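Local coordinates for protein amidase, hydantoinase/carbamoylase family (Paraburkholderia phymatum, PDB 6C0D) that probably hydrolyses N-carbamoyl-L-amino acids to the free amino acids as a zinc-dependent homodimeric enzyme of the peptidase M20 family, at residues K79-V85 against R122-D127; R57-L63 against L109-R113; R186-Y192 against I372-A378. One frame throughout, in Å; residues are numbered along the deposited sequence.

Contact 1: residues K79-V85 against R122-D127; sequences KPGPALV and REFAVD
In the beta-alpha-beta unit of strand 83-88, helix 102-117 and strand 125-130, L84 and V85 pair in parallel with V126 and D127. L84 bonds to the residues flanking V126: its N reaches A125 O at 3.1 Å, and its O receives D127 N at 2.9 Å. L84 lies against helix 399-419, so a bulky apolar residue suits it. On the other face V85 CG2 sits 4.0 Å from D127 OD2, an acid whose charge is answered by R188. Small A83 and A125 pack there too, their CB atoms 3.9 Å apart.

Before the strands, the backbones of 80-82 and 123-125 draw apart and are bridged largely through water. One water gives protons to both P82 O (2.7 Å) and A125 O (2.8 Å), one ties P80 O and P82 O to A125 N, and another ties P80 O to E123 O. Prolines, lacking N-H groups, suit a loop that makes no strand-type hydrogen bonds here, and G81 takes a positive phi of 84°. K79 runs extended beyond CG alongside residues 122-124, carrying NZ to R122 O, 2.9 Å away and in the carbonyl plane. Parallel pairing of two strands joined by a helix is typical of the alpha/beta catalytic domain of M20 enzymes.

Contact 2: residues R57-L63 against L109-R113; sequences RMTDAGL and LEIAR. With EDO (1,2-ethanediol), chain L.
L109, R113 and R57 carry this packing of helix 102-117 against the last turn of helix 45-60, which ends in a Schellman motif at G62. L109 supplies the apolar part. With CG anti to the backbone N (chi1 -178°), its two methyls fork over the neighbouring helix: CD2 lies 3.8 Å from R57 CB, and CD1 lies 3.9 Å from M58 CA. One turn further on, the small A61 lets R113 come close, its CB resting 3.6 Å from R113 CG. Beyond the turn, L63 brings CD1 up to the methyl of A112, while G62, with phi at 94°, supplies the positive angle the motif needs as L63 N bonds back to M58 O.

The arginines use their aliphatic stems for packing and their ends for charge. R113 grips E110 side-on, NH2 at 2.8 Å and NE at 3.1 Å from the same OE1. That oxygen lies close to the R113 guanidinium plane; NH2 meets it nearly along its C-O axis, NE from above the carboxylate plane. L109 CG covers part of one face of that guanidinium. The R57 side chain, bent at chi2 and chi3, crosses R113 at about a right angle, and R113 NH1 lies over a face of the R57 guanidinium, 3.3 Å from R57 NH2, the two planes 39° apart. The close approach is probably tolerated because D24 of helix 18-30 forms salt bridges to R57 NE through one carboxylate oxygen and to R113 NH1 through the other; the shared anion would offset the like charges. D60 adds a weak bond to R57 NH1. A water completes the join, donating to R57 O at 2.8 Å and accepting from R113 NH1 at 2.9 Å.

Contact 3: residues R186-Y192 against I372-A378; sequences RKRQRAY and IAQHIPA. With EDO (1,2-ethanediol), chain I.
Y192 and I372 meet at about a right angle beside the parallel bridge that pairs Y192 of strand 189-198 with A378, the start of strand 378-384, in the M20 catalytic domain. I372 lays its CD1 methyl over the middle of the tyrosine ring, 3.7 Å from the centroid and 13° off the normal, a CH-pi contact; its CG2 packs beside Y192 CB and CG. A378 CB lies instead at the ring edge, 4.0 Å from Y192 CD1. Y192 OH is held by E194 and W131, which fixes the far end of a side chain about 9 Å from the bound zinc.

I376 wedges in beside the strand. Its CG1 lies between the backbone N and carbonyl carbon (chi1 61°), and the side chain spreads CG2 to 3.6 Å from Q189 O and CD1 to 3.9 Å from A191 C. P377 has no N-H to offer and presents CD to R190 O at 3.4 Å, yet its carbonyl accepts Y192 N at 2.8 Å, nearly along the C=O axis.

At the outer end the R186 guanidinium and the H375 ring stand 72° apart. H375 ND1 lies at the edge of the R186 guanidinium, 2.9 Å from R186 NH2, which also bonds V148 O, and a water bonded to R186 NE lies 2.9 Å from that same ND1.

Overall arrangement
Contacts 1 and 3 are neighbours in the sheet, their centres about 13 Å apart: strand 83-88 pairs with 125-130 on one side and with 189-198 on the other, and 189-198 pairs in turn with 378-384. The D127-R188 salt bridge ties the two contacts together. Contacts 1 and 2 have centres about 12 Å apart, where helix 102-117 covers the sheet and A112 and L63 touch V126; contacts 2 and 3 have centres about 21 Å apart and nearest atoms about 8 Å. Along the chain, contacts 1 and 2 interlock, their segments alternating, and both close before contact 3 opens. Contact 3 joins residues 180 positions apart, bringing late sequence back into the zinc-binding domain.

Contact 1: residues K79-V85 against R122-D127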
loop_
_atom_site.group_PDB
_atom_site.type_symbol
_atom_site.label_atom_id
_atom_site.label_comp_id
_atom_site.label_asym_id
_atom_site.label_seq_id
_atom_site.Cartn_x
_atom_site.Cartn_y
_atom_site.Cartn_z
ATOM N N LYS A 79 -5.140 -11.860 -55.099
ATOM C CA LYS A 79 -6.335 -11.618 -55.891
ATOM C C LYS A 79 -6.590 -10.120 -56.053
ATOM O O LYS A 79 -6.235 -9.330 -55.178
ATOM C CB LYS A 79 -7.533 -12.278 -55.211
ATOM C CG LYS A 79 -7.443 -13.811 -55.267
ATOM C CD LYS A 79 -8.208 -14.480 -54.148
ATOM C CE LYS A 79 -7.915 -16.009 -54.168
ATOM N NZ LYS A 79 -8.591 -16.666 -52.991
ATOM N N PRO A 80 -7.201 -9.711 -57.160
ATOM C CA PRO A 80 -7.445 -8.285 -57.415
ATOM C C PRO A 80 -8.663 -7.800 -56.634
ATOM O O PRO A 80 -9.349 -8.573 -55.981
ATOM C CB PRO A 80 -7.700 -8.249 -58.920
ATOM C CG PRO A 80 -8.310 -9.576 -59.220
ATOM C CD PRO A 80 -7.642 -10.557 -58.291
ATOM N N GLY A 81 -8.919 -6.489 -56.715
ATOM C CA GLY A 81 -10.118 -5.921 -56.136
ATOM C C GLY A 81 -10.004 -5.601 -54.656
ATOM O O GLY A 81 -8.928 -5.692 -54.058
ATOM N N PRO A 82 -11.124 -5.232 -54.033
ATOM C CA PRO A 82 -11.082 -4.804 -52.628
ATOM C C PRO A 82 -10.824 -5.966 -51.694
ATOM O O PRO A 82 -11.281 -7.088 -51.922
ATOM C CB PRO A 82 -12.481 -4.219 -52.388
ATOM C CG PRO A 82 -13.355 -4.932 -53.380
ATOM C CD PRO A 82 -12.483 -5.159 -54.602
ATOM N N ALA A 83 -10.143 -5.662 -50.589
ATOM C CA ALA A 83 -9.662 -6.687 -49.673
ATOM C C ALA A 83 -10.245 -6.493 -48.279
ATOM O O ALA A 83 -10.450 -5.368 -47.811
ATOM C CB ALA A 83 -8.127 -6.673 -49.584
ATOM N N LEU A 84 -10.501 -7.615 -47.631
ATOM C CA LEU A 84 -10.796 -7.678 -46.211
ATOM C C LEU A 84 -9.538 -8.144 -45.485
ATOM O O LEU A 84 -8.962 -9.168 -45.851
ATOM C CB LEU A 84 -11.951 -8.655 -45.969
ATOM C CG LEU A 84 -12.189 -9.101 -44.510
ATOM C CD1 LEU A 84 -12.656 -7.910 -43.703
ATOM C CD2 LEU A 84 -13.258 -10.196 -44.519
ATOM N N VAL A 85 -9.123 -7.413 -44.453
ATOM C CA VAL A 85 -7.968 -7.784 -43.631
ATOM C C VAL A 85 -8.488 -8.443 -42.357
ATOM O O VAL A 85 -9.366 -7.887 -41.687
ATOM C CB VAL A 85 -7.110 -6.550 -43.287
ATOM C CG1 VAL A 85 -5.863 -6.950 -42.468
ATOM C CG2 VAL A 85 -6.711 -5.764 -44.548
ATOM N N ARG A 122 -14.184 -17.622 -54.025
ATOM C CA ARG A 122 -12.795 -17.802 -54.425
ATOM C C ARG A 122 -12.158 -16.495 -54.870
ATOM O O ARG A 122 -10.969 -16.285 -54.637
ATOM C CB ARG A 122 -12.710 -18.840 -55.557
ATOM C CG ARG A 122 -11.272 -19.192 -55.978
ATOM C CD ARG A 122 -11.242 -19.947 -57.303
ATOM N NE ARG A 122 -11.791 -19.117 -58.365
ATOM C CZ ARG A 122 -11.090 -18.183 -59.003
ATOM N NH1 ARG A 122 -9.811 -17.980 -58.696
ATOM N NH2 ARG A 122 -11.661 -17.454 -59.946
ATOM N N GLU A 123 -12.936 -15.594 -55.482
ATOM C CA GLU A 123 -12.366 -14.351 -55.993
ATOM C C GLU A 123 -12.021 -13.346 -54.898
ATOM O O GLU A 123 -11.281 -12.395 -55.173
ATOM C CB GLU A 123 -13.333 -13.688 -56.983
ATOM C CG GLU A 123 -13.627 -14.553 -58.173
ATOM C CD GLU A 123 -14.647 -13.942 -59.119
ATOM O OE1 GLU A 123 -14.958 -12.734 -58.978
ATOM O OE2 GLU A 123 -15.137 -14.680 -60.002
ATOM N N PHE A 124 -12.533 -13.513 -53.677
ATOM C CA PHE A 124 -12.474 -12.428 -52.703
ATOM C C PHE A 124 -11.075 -12.317 -52.106
ATOM O O PHE A 124 -10.556 -13.291 -51.551
ATOM C CB PHE A 124 -13.469 -12.662 -51.567
ATOM C CG PHE A 124 -14.916 -12.784 -51.995
ATOM C CD1 PHE A 124 -15.341 -12.443 -53.270
ATOM C CD2 PHE A 124 -15.856 -13.249 -51.073
ATOM C CE1 PHE A 124 -16.689 -12.569 -53.621
ATOM C CE2 PHE A 124 -17.194 -13.372 -51.415
ATOM C CZ PHE A 124 -17.606 -13.038 -52.681
ATOM N N ALA A 125 -10.484 -11.118 -52.166
ATOM C CA ALA A 125 -9.182 -10.902 -51.545
ATOM C C ALA A 125 -9.318 -10.847 -50.023
ATOM O O ALA A 125 -10.078 -10.033 -49.485
ATOM C CB ALA A 125 -8.540 -9.617 -52.079
ATOM N N VAL A 126 -8.572 -11.710 -49.331
ATOM C CA VAL A 126 -8.488 -11.709 -47.869
ATOM C C VAL A 126 -7.012 -11.637 -47.490
ATOM O O VAL A 126 -6.227 -12.488 -47.922
ATOM C CB VAL A 126 -9.129 -12.965 -47.258
ATOM C CG1 VAL A 126 -8.992 -12.932 -45.712
ATOM C CG2 VAL A 126 -10.603 -13.080 -47.694
ATOM N N ASP A 127 -6.631 -10.610 -46.719
ATOM C CA ASP A 127 -5.285 -10.459 -46.166
ATOM C C ASP A 127 -5.297 -10.942 -44.716
ATOM O O ASP A 127 -6.327 -10.872 -44.042
ATOM C CB ASP A 127 -4.798 -8.996 -46.176
ATOM C CG ASP A 127 -4.715 -8.367 -47.573
ATOM O OD1 ASP A 127 -4.677 -9.075 -48.609
ATOM O OD2 ASP A 127 -4.629 -7.115 -47.625
HETATM O O HOH W 1 -11.120 -15.931 -51.456
HETATM O O HOH W 2 -11.350 -8.880 -54.004
HETATM O O HOH W 3 -11.041 -10.452 -57.051
HETATM O O HOH W 4 -12.479 -9.033 -50.512
#

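Contact 2: residues R57-L63 against L109-R113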
loop_
_atom_site.group_PDB
_atom_site.type_symbol
_atom_site.label_atom_id
_atom_site.label_comp_id
_atom_site.label_asym_id
_atom_site.label_seq_id
_atom_site.Cartn_x
_atom_site.Cartn_y
_atom_site.Cartn_z
ATOM N N ARG A 57 3.047 -20.740 -43.232
ATOM C CA ARG A 57 1.662 -21.195 -43.347
ATOM C C ARG A 57 0.857 -20.279 -44.262
ATOM O O ARG A 57 -0.001 -20.749 -45.022
ATOM C CB ARG A 57 0.991 -21.267 -41.967
ATOM C CG ARG A 57 1.559 -22.344 -41.046
ATOM C CD ARG A 57 1.410 -23.739 -41.686
ATOM N NE ARG A 57 0.076 -24.311 -41.487
ATOM C CZ ARG A 57 -0.547 -25.080 -42.375
ATOM N NH1 ARG A 57 0.024 -25.350 -43.549
ATOM N NH2 ARG A 57 -1.745 -25.573 -42.097
ATOM N N MET A 58 1.087 -18.964 -44.167
ATOM C CA MET A 58 0.431 -18.037 -45.082
ATOM C C MET A 58 0.840 -18.313 -46.518
ATOM O O MET A 58 0.010 -18.257 -47.434
ATOM C CB MET A 58 0.774 -16.598 -44.707
ATOM C CG MET A 58 0.214 -16.165 -43.349
ATOM S SD MET A 58 0.763 -14.475 -42.990
ATOM C CE MET A 58 -0.073 -14.116 -41.455
ATOM N N THR A 59 2.129 -18.586 -46.734
ATOM C CA THR A 59 2.592 -18.919 -48.071
ATOM C C THR A 59 1.930 -20.196 -48.565
ATOM O O THR A 59 1.445 -20.249 -49.700
ATOM C CB THR A 59 4.113 -19.047 -48.079
ATOM O OG1 THR A 59 4.683 -17.777 -47.740
ATOM C CG2 THR A 59 4.601 -19.485 -49.456
ATOM N N ASP A 60 1.876 -21.227 -47.708
ATOM C CA ASP A 60 1.185 -22.467 -48.059
ATOM C C ASP A 60 -0.248 -22.197 -48.483
ATOM O O ASP A 60 -0.788 -22.879 -49.359
ATOM C CB ASP A 60 1.166 -23.443 -46.876
ATOM C CG ASP A 60 2.546 -23.952 -46.491
ATOM O OD1 ASP A 60 3.468 -23.905 -47.328
ATOM O OD2 ASP A 60 2.685 -24.412 -45.336
ATOM N N ALA A 61 -0.890 -21.223 -47.850
ATOM C CA ALA A 61 -2.269 -20.884 -48.172
ATOM C C ALA A 61 -2.396 -20.095 -49.469
ATOM O O ALA A 61 -3.523 -19.814 -49.889
ATOM C CB ALA A 61 -2.900 -20.067 -47.037
ATOM N N GLY A 62 -1.284 -19.713 -50.095
ATOM C CA GLY A 62 -1.322 -18.927 -51.313
ATOM C C GLY A 62 -1.232 -17.425 -51.140
ATOM O O GLY A 62 -1.443 -16.696 -52.120
ATOM N N LEU A 63 -0.930 -16.934 -49.941
ATOM C CA LEU A 63 -0.766 -15.500 -49.748
ATOM C C LEU A 63 0.682 -15.079 -50.009
ATOM O O LEU A 63 1.612 -15.885 -49.942
ATOM C CB LEU A 63 -1.170 -15.108 -48.328
ATOM C CG LEU A 63 -2.565 -15.582 -47.893
ATOM C CD1 LEU A 63 -2.775 -15.349 -46.392
ATOM C CD2 LEU A 63 -3.626 -14.835 -48.692
ATOM N N LEU A 109 -6.112 -16.819 -40.951
ATOM C CA LEU A 109 -5.511 -17.783 -41.865
ATOM C C LEU A 109 -6.538 -18.798 -42.351
ATOM O O LEU A 109 -6.630 -19.088 -43.554
ATOM C CB LEU A 109 -4.343 -18.486 -41.158
ATOM C CG LEU A 109 -3.506 -19.514 -41.908
ATOM C CD1 LEU A 109 -2.827 -18.857 -43.105
ATOM C CD2 LEU A 109 -2.458 -20.125 -40.939
ATOM N N GLU A 110 -7.314 -19.368 -41.427
ATOM C CA GLU A 110 -8.268 -20.392 -41.841
ATOM C C GLU A 110 -9.357 -19.796 -42.716
ATOM O O GLU A 110 -9.824 -20.435 -43.666
ATOM C CB GLU A 110 -8.896 -21.071 -40.623
ATOM C CG GLU A 110 -9.985 -22.090 -40.996
ATOM C CD GLU A 110 -9.477 -23.229 -41.869
ATOM O OE1 GLU A 110 -8.255 -23.518 -41.851
ATOM O OE2 GLU A 110 -10.303 -23.842 -42.588
ATOM N N ILE A 111 -9.791 -18.581 -42.391
ATOM C CA ILE A 111 -10.828 -17.937 -43.195
ATOM C C ILE A 111 -10.315 -17.660 -44.595
ATOM O O ILE A 111 -11.026 -17.892 -45.578
ATOM C CB ILE A 111 -11.326 -16.659 -42.498
ATOM C CG1 ILE A 111 -12.065 -17.053 -41.204
ATOM C CG2 ILE A 111 -12.261 -15.858 -43.433
ATOM C CD1 ILE A 111 -12.290 -15.877 -40.256
ATOM N N ALA A 112 -9.061 -17.207 -44.717
ATOM C CA ALA A 112 -8.479 -17.033 -46.054
ATOM C C ALA A 112 -8.459 -18.350 -46.816
ATOM O O ALA A 112 -8.833 -18.407 -47.997
ATOM C CB ALA A 112 -7.072 -16.459 -45.939
ATOM N N ARG A 113 -8.063 -19.439 -46.137
ATOM C CA ARG A 113 -8.048 -20.744 -46.783
ATOM C C ARG A 113 -9.454 -21.154 -47.201
ATOM O O ARG A 113 -9.686 -21.540 -48.352
ATOM C CB ARG A 113 -7.420 -21.787 -45.843
ATOM C CG ARG A 113 -5.885 -21.638 -45.713
ATOM C CD ARG A 113 -5.260 -22.792 -44.900
ATOM N NE ARG A 113 -5.763 -22.831 -43.522
ATOM C CZ ARG A 113 -5.003 -22.886 -42.429
ATOM N NH1 ARG A 113 -3.677 -22.929 -42.527
ATOM N NH2 ARG A 113 -5.580 -22.927 -41.228
HETATM C C1 EDO L . -3.946 -26.530 -46.117
HETATM O O1 EDO L . -2.962 -26.803 -45.101
HETATM C C2 EDO L . -3.528 -25.377 -47.040
HETATM O O2 EDO L . -2.269 -24.816 -46.638
HETATM O O HOH W 5 -1.937 -22.811 -44.784
HETATM O O HOH W 6 -6.101 -19.176 -49.775
#

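Contact 3: residues R186-Y192 against I372-A378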
loop_
_atom_site.group_PDB
_atom_site.type_symbol
_atom_site.label_atom_id
_atom_site.label_comp_id
_atom_site.label_asym_id
_atom_site.label_seq_id
_atom_site.Cartn_x
_atom_site.Cartn_y
_atom_site.Cartn_z
ATOM N N ARG A 186 -5.550 2.403 -48.473
ATOM C CA ARG A 186 -6.965 2.697 -48.268
ATOM C C ARG A 186 -7.813 2.485 -49.522
ATOM O O ARG A 186 -9.024 2.281 -49.400
ATOM C CB ARG A 186 -7.126 4.137 -47.770
ATOM C CG ARG A 186 -6.671 4.318 -46.328
ATOM C CD ARG A 186 -6.168 5.743 -46.067
ATOM N NE ARG A 186 -5.682 5.915 -44.693
ATOM C CZ ARG A 186 -4.440 5.648 -44.292
ATOM N NH1 ARG A 186 -3.538 5.187 -45.150
ATOM N NH2 ARG A 186 -4.098 5.837 -43.023
ATOM N N LYS A 187 -7.229 2.550 -50.722
ATOM C CA LYS A 187 -8.031 2.249 -51.903
ATOM C C LYS A 187 -8.350 0.755 -52.000
ATOM O O LYS A 187 -9.432 0.385 -52.469
ATOM C CB LYS A 187 -7.319 2.720 -53.172
ATOM N N ARG A 188 -7.436 -0.109 -51.551
ATOM C CA ARG A 188 -7.581 -1.560 -51.675
ATOM C C ARG A 188 -8.189 -2.219 -50.436
ATOM O O ARG A 188 -9.115 -3.025 -50.561
ATOM C CB ARG A 188 -6.209 -2.183 -51.986
ATOM C CG ARG A 188 -6.161 -3.707 -51.946
ATOM C CD ARG A 188 -4.790 -4.263 -52.366
ATOM N NE ARG A 188 -4.870 -5.711 -52.272
ATOM C CZ ARG A 188 -4.739 -6.388 -51.133
ATOM N NH1 ARG A 188 -4.912 -7.704 -51.121
ATOM N NH2 ARG A 188 -4.439 -5.754 -50.000
ATOM N N GLN A 189 -7.668 -1.919 -49.239
ATOM C CA GLN A 189 -8.080 -2.581 -47.995
ATOM C C GLN A 189 -9.253 -1.819 -47.393
ATOM O O GLN A 189 -9.087 -0.709 -46.877
ATOM C CB GLN A 189 -6.886 -2.659 -47.044
ATOM C CG GLN A 189 -5.824 -3.625 -47.597
ATOM C CD GLN A 189 -4.429 -3.388 -47.063
ATOM O OE1 GLN A 189 -4.007 -2.249 -46.904
ATOM N NE2 GLN A 189 -3.699 -4.475 -46.785
ATOM N N ARG A 190 -10.447 -2.409 -47.464
ATOM C CA ARG A 190 -11.645 -1.643 -47.154
ATOM C C ARG A 190 -12.330 -2.055 -45.861
ATOM O O ARG A 190 -13.290 -1.383 -45.460
ATOM C CB ARG A 190 -12.656 -1.736 -48.302
ATOM C CG ARG A 190 -12.184 -1.090 -49.608
ATOM C CD ARG A 190 -11.768 0.362 -49.416
ATOM N NE ARG A 190 -12.777 1.168 -48.734
ATOM C CZ ARG A 190 -12.524 1.947 -47.686
ATOM N NH1 ARG A 190 -11.292 2.032 -47.205
ATOM N NH2 ARG A 190 -13.498 2.650 -47.124
ATOM N N ALA A 191 -11.851 -3.096 -45.189
ATOM C CA ALA A 191 -12.479 -3.532 -43.944
ATOM C C ALA A 191 -11.481 -4.364 -43.161
ATOM O O ALA A 191 -10.603 -4.998 -43.746
ATOM C CB ALA A 191 -13.742 -4.354 -44.207
ATOM N N TYR A 192 -11.630 -4.351 -41.831
ATOM C CA TYR A 192 -10.763 -5.110 -40.930
ATOM C C TYR A 192 -11.631 -5.875 -39.935
ATOM O O TYR A 192 -12.549 -5.295 -39.348
ATOM C CB TYR A 192 -9.797 -4.167 -40.185
ATOM C CG TYR A 192 -8.965 -4.839 -39.106
ATOM C CD1 TYR A 192 -9.189 -4.575 -37.758
ATOM C CD2 TYR A 192 -7.957 -5.732 -39.443
ATOM C CE1 TYR A 192 -8.415 -5.197 -36.764
ATOM C CE2 TYR A 192 -7.199 -6.372 -38.471
ATOM C CZ TYR A 192 -7.430 -6.085 -37.131
ATOM O OH TYR A 192 -6.650 -6.689 -36.176
ATOM N N ILE A 372 -6.842 0.602 -35.882
ATOM C CA ILE A 372 -7.184 0.450 -37.297
ATOM C C ILE A 372 -8.534 1.097 -37.600
ATOM O O ILE A 372 -8.721 1.697 -38.667
ATOM C CB ILE A 372 -7.138 -1.042 -37.672
ATOM C CG1 ILE A 372 -5.673 -1.502 -37.660
ATOM C CG2 ILE A 372 -7.787 -1.300 -39.063
ATOM C CD1 ILE A 372 -5.511 -2.980 -37.475
ATOM N N ALA A 373 -9.474 1.035 -36.646
ATOM C CA ALA A 373 -10.831 1.539 -36.864
ATOM C C ALA A 373 -10.875 3.029 -37.165
ATOM O O ALA A 373 -11.858 3.505 -37.751
ATOM C CB ALA A 373 -11.712 1.256 -35.640
ATOM N N GLN A 374 -9.854 3.780 -36.764
ATOM C CA GLN A 374 -9.825 5.205 -37.042
ATOM C C GLN A 374 -9.461 5.503 -38.497
ATOM O O GLN A 374 -9.536 6.663 -38.910
ATOM C CB GLN A 374 -8.862 5.879 -36.047
ATOM C CG GLN A 374 -9.185 5.469 -34.570
ATOM C CD GLN A 374 -8.228 6.026 -33.510
ATOM O OE1 GLN A 374 -7.632 7.087 -33.687
ATOM N NE2 GLN A 374 -8.097 5.304 -32.385
ATOM N N HIS A 375 -9.103 4.481 -39.282
ATOM C CA HIS A 375 -8.674 4.660 -40.668
ATOM C C HIS A 375 -9.529 3.923 -41.680
ATOM O O HIS A 375 -9.749 4.440 -42.778
ATOM C CB HIS A 375 -7.217 4.214 -40.823
ATOM C CG HIS A 375 -6.268 5.032 -40.009
ATOM N ND1 HIS A 375 -5.588 6.113 -40.523
ATOM C CD2 HIS A 375 -5.926 4.955 -38.701
ATOM C CE1 HIS A 375 -4.850 6.659 -39.571
ATOM N NE2 HIS A 375 -5.042 5.977 -38.455
ATOM N N ILE A 376 -9.979 2.713 -41.362
ATOM C CA ILE A 376 -10.889 1.964 -42.224
ATOM C C ILE A 376 -11.941 1.297 -41.349
ATOM O O ILE A 376 -11.750 1.141 -40.132
ATOM C CB ILE A 376 -10.153 0.896 -43.064
ATOM C CG1 ILE A 376 -9.471 -0.131 -42.150
ATOM C CG2 ILE A 376 -9.176 1.543 -44.084
ATOM C CD1 ILE A 376 -8.965 -1.345 -42.930
ATOM N N PRO A 377 -13.069 0.902 -41.948
ATOM C CA PRO A 377 -14.092 0.157 -41.194
ATOM C C PRO A 377 -13.501 -1.052 -40.485
ATOM O O PRO A 377 -12.857 -1.890 -41.108
ATOM C CB PRO A 377 -15.075 -0.278 -42.292
ATOM C CG PRO A 377 -14.988 0.846 -43.320
ATOM C CD PRO A 377 -13.520 1.218 -43.329
ATOM N N ALA A 378 -13.756 -1.166 -39.174
ATOM C CA ALA A 378 -13.238 -2.282 -38.386
ATOM C C ALA A 378 -14.350 -2.908 -37.549
ATOM O O ALA A 378 -15.343 -2.255 -37.214
ATOM C CB ALA A 378 -12.109 -1.816 -37.453
HETATM C C1 EDO I . -12.771 4.589 -40.754
HETATM O O1 EDO I . -13.240 5.188 -39.545
HETATM C C2 EDO I . -13.880 4.593 -41.800
HETATM O O2 EDO I . -15.069 4.045 -41.222
HETATM O O HOH W 7 -6.781 7.500 -42.762
HETATM O O HOH W 8 -11.778 4.448 -44.974
#